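Long-range contacts in sulfite reductase [ferredoxin] (Mycobacterium tuberculosis, PDB 1ZJ8), which reduces sulfite to sulfide with electrons from ferredoxin, using a siroheme and a [4Fe-4S] cluster as its redox centres: residues 101-106 against 148-153; 119-124 against 371-376; 127-132 against 365-370. One frame throughout, in Å; residues are numbered along the deposited sequence.

Contact 1: residues 101-106 against 148-153; sequences EAKYFM and WIEVEN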
loop_
_atom_site.group_PDB
_atom_site.type_symbol
_atom_site.label_atom_id
_atom_site.label_comp_id
_atom_site.label_asym_id
_atom_site.label_seq_id
_atom_site.Cartn_x
_atom_site.Cartn_y
_atom_site.Cartn_z
ATOM N N GLU A 101 9.897 7.119 20.463
ATOM C CA GLU A 101 9.170 8.251 19.889
ATOM C C GLU A 101 10.067 9.483 19.743
ATOM O O GLU A 101 10.345 10.158 20.729
ATOM C CB GLU A 101 7.991 8.573 20.809
ATOM C CG GLU A 101 7.053 9.643 20.315
ATOM C CD GLU A 101 5.612 9.335 20.702
ATOM O OE1 GLU A 101 5.019 10.091 21.525
ATOM O OE2 GLU A 101 5.092 8.308 20.192
ATOM N N ALA A 102 10.509 9.773 18.519
ATOM C CA ALA A 102 11.351 10.948 18.237
ATOM C C ALA A 102 10.527 12.219 18.150
ATOM O O ALA A 102 9.294 12.172 18.207
ATOM C CB ALA A 102 12.130 10.766 16.940
ATOM N N LYS A 103 11.226 13.351 17.993
ATOM C CA LYS A 103 10.587 14.678 17.892
ATOM C C LYS A 103 10.257 15.029 16.441
ATOM O O LYS A 103 10.011 16.205 16.125
ATOM C CB LYS A 103 11.470 15.795 18.496
ATOM C CG LYS A 103 12.307 16.659 17.462
ATOM C CD LYS A 103 12.793 17.979 18.084
ATOM C CE LYS A 103 13.852 18.680 17.244
ATOM N NZ LYS A 103 13.230 19.492 16.178
ATOM N N TYR A 104 10.258 14.027 15.561
ATOM C CA TYR A 104 10.028 14.233 14.131
ATOM C C TYR A 104 8.863 13.369 13.652
ATOM O O TYR A 104 8.488 12.399 14.308
ATOM C CB TYR A 104 11.308 13.908 13.355
ATOM C CG TYR A 104 12.457 14.873 13.607
ATOM C CD1 TYR A 104 12.480 16.122 12.992
ATOM C CD2 TYR A 104 13.519 14.535 14.456
ATOM C CE1 TYR A 104 13.517 17.009 13.208
ATOM C CE2 TYR A 104 14.567 15.417 14.690
ATOM C CZ TYR A 104 14.564 16.658 14.059
ATOM O OH TYR A 104 15.597 17.570 14.246
ATOM N N PHE A 105 8.290 13.733 12.510
ATOM C CA PHE A 105 7.106 13.051 11.970
ATOM C C PHE A 105 7.320 12.473 10.580
ATOM O O PHE A 105 7.979 13.073 9.731
ATOM C CB PHE A 105 5.925 14.030 11.892
ATOM C CG PHE A 105 5.445 14.498 13.233
ATOM C CD1 PHE A 105 5.934 15.686 13.789
ATOM C CD2 PHE A 105 4.520 13.743 13.955
ATOM C CE1 PHE A 105 5.508 16.120 15.040
ATOM C CE2 PHE A 105 4.080 14.167 15.204
ATOM C CZ PHE A 105 4.576 15.360 15.751
ATOM N N MET A 106 6.747 11.305 10.354
ATOM C CA MET A 106 6.451 10.864 9.012
ATOM C C MET A 106 5.170 11.613 8.613
ATOM O O MET A 106 4.210 11.673 9.395
ATOM C CB MET A 106 6.197 9.354 8.983
ATOM C CG MET A 106 5.907 8.770 7.583
ATOM S SD MET A 106 4.187 8.983 6.977
ATOM C CE MET A 106 3.386 7.582 7.779
ATOM N N TRP A 148 11.452 13.145 8.795
ATOM C CA TRP A 148 12.169 14.282 9.376
ATOM C C TRP A 148 11.316 15.564 9.375
ATOM O O TRP A 148 11.853 16.670 9.229
ATOM C CB TRP A 148 13.504 14.562 8.624
ATOM C CG TRP A 148 14.472 13.414 8.667
ATOM C CD1 TRP A 148 14.772 12.534 7.656
ATOM C CD2 TRP A 148 15.245 13.006 9.794
ATOM N NE1 TRP A 148 15.689 11.600 8.094
ATOM C CE2 TRP A 148 15.998 11.872 9.401
ATOM C CE3 TRP A 148 15.377 13.489 11.102
ATOM C CZ2 TRP A 148 16.870 11.221 10.273
ATOM C CZ3 TRP A 148 16.236 12.844 11.963
ATOM C CH2 TRP A 148 16.973 11.720 11.548
ATOM N N ILE A 149 10.003 15.432 9.535
ATOM C CA ILE A 149 9.151 16.612 9.524
ATOM C C ILE A 149 8.909 17.109 10.952
ATOM O O ILE A 149 8.734 16.312 11.883
ATOM C CB ILE A 149 7.858 16.377 8.697
ATOM C CG1 ILE A 149 8.071 16.967 7.300
ATOM C CG2 ILE A 149 6.621 17.014 9.344
ATOM C CD1 ILE A 149 6.983 16.689 6.357
ATOM N N GLU A 150 8.939 18.436 11.105
ATOM C CA GLU A 150 8.750 19.086 12.397
ATOM C C GLU A 150 7.412 19.843 12.359
ATOM O O GLU A 150 7.143 20.609 11.396
ATOM C CB GLU A 150 9.902 20.051 12.720
ATOM C CG GLU A 150 11.282 19.681 12.188
ATOM C CD GLU A 150 12.406 20.535 12.817
ATOM O OE1 GLU A 150 12.563 20.505 14.062
ATOM O OE2 GLU A 150 13.148 21.234 12.074
ATOM N N VAL A 151 6.595 19.639 13.405
ATOM C CA VAL A 151 5.271 20.278 13.521
ATOM C C VAL A 151 5.304 21.773 13.109
ATOM O O VAL A 151 4.436 22.248 12.358
ATOM C CB VAL A 151 4.645 20.092 14.973
ATOM C CG1 VAL A 151 5.379 20.911 16.029
ATOM C CG2 VAL A 151 3.144 20.453 14.991
ATOM N N GLU A 152 6.336 22.487 13.554
ATOM C CA GLU A 152 6.542 23.878 13.165
ATOM C C GLU A 152 6.073 24.122 11.734
ATOM O O GLU A 152 5.445 25.135 11.475
ATOM C CB GLU A 152 8.023 24.288 13.284
ATOM C CG GLU A 152 8.601 24.299 14.710
ATOM C CD GLU A 152 8.961 22.894 15.231
ATOM O OE1 GLU A 152 9.940 22.299 14.737
ATOM O OE2 GLU A 152 8.272 22.389 16.150
ATOM N N ASN A 153 6.356 23.186 10.817
ATOM C CA ASN A 153 6.157 23.412 9.364
ATOM C C ASN A 153 4.819 22.955 8.751
ATOM O O ASN A 153 4.522 23.285 7.583
ATOM C CB ASN A 153 7.282 22.737 8.588
ATOM C CG ASN A 153 8.639 23.167 9.056
ATOM O OD1 ASN A 153 9.137 24.216 8.659
ATOM N ND2 ASN A 153 9.257 22.348 9.902
#
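F105 and I149 grip each other through both of their backbone polar groups. F105 N donates to I149 O at 2.7 Å and I149 N to F105 O at 3.1 Å, each donor in the plane of the carbonyl it meets and on a lone pair. This hydrogen-bonded antiparallel pair is the close-packed half of the contact. On the face that carries both side chains, F105 CB rests 4.0 Å from I149 CG2, while the F105 ring runs alongside V151 and meets its CB with CE1. The ring of F74 meets that of F105, and L70 and L79 touch the same side chain. The bridge ties strand 104-109 to strand 144-149, neighbours in an antiparallel sheet, where segment 148-153 turns a corner at W148; both segments fall in the first ferredoxin-like half domain. Around Y104 the packing gives way to a more open, aromatic and charged arrangement. W148 presents its edge to the face of Y104 in a T-shaped stack (centroids 5.3 Å apart, planes at 69°), with CE3 over the centre of the tyrosine ring. K103 CG lies on the opposite face, toward the rim, and E150 CG approaches the ring edge at CE1, 3.6 Å away. Beyond the ring, the lysine bends at its last torsion (chi4 84°), bringing NZ to E150 OE1 in a salt bridge; its modelled length of 2.4 Å is doubtful. K103 is exposed to solvent here, and E150 partly so.

Contact 2: residues 119-124 against 371-376; sequences AALRTL and AVADLM
R122 and D374 form the polar edge of this helix pair, and a single carboxylate oxygen does most of the accepting. R122 NH1 donates to D374 OD1 at 2.6 Å with an N-H...O angle of 159°; the oxygen is met on its syn side, somewhat out of the carboxylate plane but close to the plane of the guanidinium. R122 NH2 adds a weak bond to the same OD1 at 3.2 Å, making the salt bridge a forked one. The arginine leaves its helix with CG anti to the backbone N (chi1 -176°) and bends at chi3 (-46°), which sets NE; A373 CB lies over one face of the guanidinium, toward its rim. The alkyl root of the chain meets the same methyl, R122 CB to A373 CB 3.9 Å. Within helix 118-131, A119 O takes two donors: T123 N at 3.0 Å and T123 OG1 at 3.0 Å, arriving from opposite faces of the carbonyl plane, so the threonine hydroxyl donates within its own helix. A120 N is hydrogen-bonded to S117 OG, and L124 O to Y146 OH. The inner side of the contact is apolar. L121 CD2 is its focus, reaching V372 CG1 at 3.6 Å and M376 SD at 3.8 Å, with L121 and M376 crossing at about a right angle. The two short helical segments, one from each ferredoxin-like half domain, run nearly antiparallel, with axes 8.5 Å apart, and pack on strands of one sheet: I384 of strand 384-386 receives L121, V372 and M376, and L116 of strand 115-116 packs on L121, while helix 154-162 touches T123 and L124.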
loop_
_atom_site.group_PDB
_atom_site.type_symbol
_atom_site.label_atom_id
_atom_site.label_comp_id
_atom_site.label_asym_id
_atom_site.label_seq_id
_atom_site.Cartn_x
_atom_site.Cartn_y
_atom_site.Cartn_z
ATOM N N ALA A 119 2.516 20.105 -12.032
ATOM C CA ALA A 119 2.616 21.139 -10.986
ATOM C C ALA A 119 2.566 20.545 -9.576
ATOM O O ALA A 119 3.346 20.954 -8.705
ATOM C CB ALA A 119 1.513 22.171 -11.160
ATOM N N ALA A 120 1.659 19.593 -9.361
ATOM C CA ALA A 120 1.514 18.959 -8.065
ATOM C C ALA A 120 2.755 18.138 -7.728
ATOM O O ALA A 120 3.186 18.110 -6.573
ATOM C CB ALA A 120 0.255 18.081 -8.036
ATOM N N LEU A 121 3.318 17.470 -8.733
ATOM C CA LEU A 121 4.521 16.659 -8.560
ATOM C C LEU A 121 5.730 17.543 -8.208
ATOM O O LEU A 121 6.575 17.160 -7.388
ATOM C CB LEU A 121 4.800 15.855 -9.828
ATOM C CG LEU A 121 5.927 14.812 -9.688
ATOM C CD1 LEU A 121 5.428 13.598 -8.913
ATOM C CD2 LEU A 121 6.539 14.403 -11.045
ATOM N N ARG A 122 5.795 18.729 -8.813
ATOM C CA ARG A 122 6.826 19.710 -8.486
ATOM C C ARG A 122 6.730 20.221 -7.042
ATOM O O ARG A 122 7.755 20.374 -6.352
ATOM C CB ARG A 122 6.745 20.875 -9.448
ATOM C CG ARG A 122 7.837 21.892 -9.230
ATOM C CD ARG A 122 7.644 23.079 -10.133
ATOM N NE ARG A 122 7.338 22.681 -11.505
ATOM C CZ ARG A 122 8.238 22.208 -12.360
ATOM N NH1 ARG A 122 9.518 22.061 -11.989
ATOM N NH2 ARG A 122 7.859 21.875 -13.595
ATOM N N THR A 123 5.503 20.489 -6.600
ATOM C CA THR A 123 5.245 20.941 -5.240
ATOM C C THR A 123 5.728 19.868 -4.254
ATOM O O THR A 123 6.520 20.153 -3.366
ATOM C CB THR A 123 3.730 21.254 -5.054
ATOM O OG1 THR A 123 3.318 22.260 -6.005
ATOM C CG2 THR A 123 3.411 21.706 -3.597
ATOM N N LEU A 124 5.280 18.633 -4.453
ATOM C CA LEU A 124 5.781 17.499 -3.693
ATOM C C LEU A 124 7.305 17.480 -3.618
ATOM O O LEU A 124 7.884 17.188 -2.574
ATOM C CB LEU A 124 5.296 16.202 -4.334
ATOM C CG LEU A 124 3.980 15.650 -3.794
ATOM C CD1 LEU A 124 3.095 16.716 -3.125
ATOM C CD2 LEU A 124 3.209 14.951 -4.924
ATOM N N ALA A 371 12.946 16.809 -10.458
ATOM C CA ALA A 371 13.626 16.494 -11.722
ATOM C C ALA A 371 12.670 15.879 -12.758
ATOM O O ALA A 371 12.734 16.222 -13.957
ATOM C CB ALA A 371 14.795 15.576 -11.458
ATOM N N VAL A 372 11.801 14.985 -12.279
ATOM C CA VAL A 372 10.801 14.316 -13.116
ATOM C C VAL A 372 9.768 15.327 -13.636
ATOM O O VAL A 372 9.323 15.242 -14.782
ATOM C CB VAL A 372 10.044 13.174 -12.339
ATOM C CG1 VAL A 372 8.862 12.635 -13.161
ATOM C CG2 VAL A 372 10.983 12.037 -11.944
ATOM N N ALA A 373 9.394 16.283 -12.794
ATOM C CA ALA A 373 8.433 17.304 -13.206
ATOM C C ALA A 373 8.927 18.090 -14.415
ATOM O O ALA A 373 8.136 18.389 -15.314
ATOM C CB ALA A 373 8.111 18.235 -12.049
ATOM N N ASP A 374 10.226 18.394 -14.450
ATOM C CA ASP A 374 10.824 19.146 -15.578
ATOM C C ASP A 374 10.954 18.302 -16.842
ATOM O O ASP A 374 10.803 18.813 -17.968
ATOM C CB ASP A 374 12.175 19.758 -15.167
ATOM C CG ASP A 374 12.024 20.755 -14.018
ATOM O OD1 ASP A 374 11.033 21.522 -14.049
ATOM O OD2 ASP A 374 12.847 20.747 -13.067
ATOM N N LEU A 375 11.224 17.008 -16.649
ATOM C CA LEU A 375 11.202 16.048 -17.751
ATOM C C LEU A 375 9.795 15.952 -18.342
ATOM O O LEU A 375 9.630 15.913 -19.567
ATOM C CB LEU A 375 11.651 14.669 -17.279
ATOM C CG LEU A 375 13.142 14.499 -16.990
ATOM C CD1 LEU A 375 13.407 13.144 -16.352
ATOM C CD2 LEU A 375 13.960 14.664 -18.262
ATOM N N MET A 376 8.784 15.929 -17.480
ATOM C CA MET A 376 7.415 15.939 -17.950
ATOM C C MET A 376 7.116 17.171 -18.820
ATOM O O MET A 376 6.479 17.060 -19.877
ATOM C CB MET A 376 6.466 15.869 -16.763
ATOM C CG MET A 376 6.387 14.480 -16.154
ATOM S SD MET A 376 5.347 14.354 -14.678
ATOM C CE MET A 376 3.753 14.826 -15.350
#

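Contact 3: residues 127-132 against 365-370; sequences ISTEFA and SGTILT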
loop_
_atom_site.group_PDB
_atom_site.type_symbol
_atom_site.label_atom_id
_atom_site.label_comp_id
_atom_site.label_asym_id
_atom_site.label_seq_id
_atom_site.Cartn_x
_atom_site.Cartn_y
_atom_site.Cartn_z
ATOM N N ILE A 127 8.546 20.648 -1.362
ATOM C CA ILE A 127 8.235 20.345 0.030
ATOM C C ILE A 127 9.337 19.438 0.592
ATOM O O ILE A 127 9.884 19.732 1.659
ATOM C CB ILE A 127 6.837 19.627 0.219
ATOM C CG1 ILE A 127 5.643 20.407 -0.383
ATOM C CG2 ILE A 127 6.538 19.398 1.669
ATOM C CD1 ILE A 127 5.757 21.904 -0.394
ATOM N N SER A 128 9.663 18.348 -0.121
ATOM C CA SER A 128 10.592 17.326 0.395
ATOM C C SER A 128 11.981 17.911 0.595
ATOM O O SER A 128 12.581 17.764 1.680
ATOM C CB SER A 128 10.691 16.129 -0.553
ATOM O OG SER A 128 11.660 15.170 -0.118
ATOM N N THR A 129 12.475 18.577 -0.452
ATOM C CA THR A 129 13.829 19.129 -0.461
ATOM C C THR A 129 14.014 20.121 0.695
ATOM O O THR A 129 15.065 20.157 1.337
ATOM C CB THR A 129 14.156 19.830 -1.830
ATOM O OG1 THR A 129 13.792 18.983 -2.938
ATOM C CG2 THR A 129 15.632 20.160 -1.931
ATOM N N GLU A 130 12.954 20.873 0.984
ATOM C CA GLU A 130 12.994 21.982 1.935
ATOM C C GLU A 130 12.580 21.618 3.343
ATOM O O GLU A 130 13.134 22.149 4.280
ATOM C CB GLU A 130 12.081 23.105 1.446
ATOM C CG GLU A 130 12.465 24.493 1.942
ATOM C CD GLU A 130 11.289 25.479 1.883
ATOM O OE1 GLU A 130 10.992 25.992 0.758
ATOM O OE2 GLU A 130 10.677 25.730 2.966
ATOM N N PHE A 131 11.597 20.744 3.504
ATOM C CA PHE A 131 11.085 20.412 4.839
ATOM C C PHE A 131 11.319 18.993 5.315
ATOM O O PHE A 131 11.050 18.721 6.481
ATOM C CB PHE A 131 9.575 20.623 4.907
ATOM C CG PHE A 131 9.140 22.037 4.707
ATOM C CD1 PHE A 131 8.076 22.319 3.865
ATOM C CD2 PHE A 131 9.779 23.083 5.376
ATOM C CE1 PHE A 131 7.667 23.606 3.681
ATOM C CE2 PHE A 131 9.371 24.378 5.210
ATOM C CZ PHE A 131 8.316 24.648 4.358
ATOM N N ALA A 132 11.762 18.083 4.443
ATOM C CA ALA A 132 11.860 16.659 4.816
ATOM C C ALA A 132 13.269 16.092 4.674
ATOM O O ALA A 132 13.455 14.879 4.729
ATOM C CB ALA A 132 10.847 15.812 4.007
ATOM N N SER A 365 13.337 10.981 -3.964
ATOM C CA SER A 365 13.732 12.165 -3.199
ATOM C C SER A 365 13.111 13.426 -3.814
ATOM O O SER A 365 12.632 13.430 -4.960
ATOM C CB SER A 365 15.269 12.320 -3.117
ATOM O OG SER A 365 15.896 12.491 -4.392
ATOM N N GLY A 366 13.133 14.506 -3.035
ATOM C CA GLY A 366 12.607 15.797 -3.467
ATOM C C GLY A 366 13.249 16.149 -4.779
ATOM O O GLY A 366 12.552 16.376 -5.762
ATOM N N THR A 367 14.581 16.158 -4.794
ATOM C CA THR A 367 15.353 16.468 -5.998
ATOM C C THR A 367 14.907 15.650 -7.178
ATOM O O THR A 367 14.875 16.172 -8.305
ATOM C CB THR A 367 16.852 16.174 -5.822
ATOM O OG1 THR A 367 17.355 16.983 -4.761
ATOM C CG2 THR A 367 17.640 16.476 -7.099
ATOM N N ILE A 368 14.598 14.370 -6.945
ATOM C CA ILE A 368 14.196 13.495 -8.043
ATOM C C ILE A 368 12.790 13.822 -8.542
ATOM O O ILE A 368 12.561 13.915 -9.756
ATOM C CB ILE A 368 14.318 12.012 -7.684
ATOM C CG1 ILE A 368 15.791 11.614 -7.740
ATOM C CG2 ILE A 368 13.516 11.140 -8.678
ATOM C CD1 ILE A 368 16.065 10.218 -7.258
ATOM N N LEU A 369 11.852 13.988 -7.614
ATOM C CA LEU A 369 10.474 14.298 -7.989
ATOM C C LEU A 369 10.426 15.600 -8.790
ATOM O O LEU A 369 9.661 15.733 -9.764
ATOM C CB LEU A 369 9.577 14.407 -6.737
ATOM C CG LEU A 369 9.302 13.105 -5.972
ATOM C CD1 LEU A 369 8.564 13.358 -4.658
ATOM C CD2 LEU A 369 8.486 12.149 -6.818
ATOM N N THR A 370 11.249 16.561 -8.381
ATOM C CA THR A 370 11.269 17.841 -9.064
ATOM C C THR A 370 11.899 17.626 -10.421
ATOM O O THR A 370 11.412 18.149 -11.426
ATOM C CB THR A 370 11.943 18.946 -8.229
ATOM O OG1 THR A 370 11.310 18.987 -6.948
ATOM C CG2 THR A 370 11.764 20.329 -8.879
#
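S128 and T129 both point toward G366, and their small side chains meet the bare backbone at the start of helix 366-379. With OG anti to its own backbone N (chi1 176°), S128 lays CB 3.5 Å from G366 CA, while OG lies 3.3 Å from G366 N. The serine oxygen has a definite partner elsewhere, a hydrogen bond to T135 O. T129 stands beside it and brings OG1 to within 3.4 Å of G366 C; this hydroxyl is hydrogen-bonded to G125 O and D134 OD1. D134 also receives T367 OG1 on its other carboxylate oxygen, and thus links the two helices. Because the glycine offers only backbone to the serine and threonine, S128 CA and G366 CA come to 4.6 Å. On helix 366-379, S365 occupies the N-cap position, its OG accepting a weak bond from I368 N; T370 OG1 donates to G366 O from above the carbonyl plane, and T370 N donates to the same oxygen. The segments run 153° apart, close to antiparallel. Such a close approach, made by a glycine facing small side chains, is a familiar way of bringing two helices together, and here it joins one helix from each of the two ferredoxin-like half domains that recur in siroheme sulfite and nitrite reductases.

Contacts 2 and 3 are successive stations on the same helix pair, 118-131 with 366-379: their centres are 10 Å apart, and L121 CD2 of contact 2 packs 3.6 Å from L369 O of contact 3. Contact 1 lies beyond the end of the pair formed by F131 and S365, 16 Å from contact 3 between centres and 25 Å from contact 2. It touches only the former, for example where I149 CG1 meets F131 O at 3.6 Å. Proximity to the cofactor differs accordingly. M106 of contact 1 touches the siroheme and the F105 side chain lies about 9 Å from it, whereas the S128 side chain of contact 3 stands about 14 Å away.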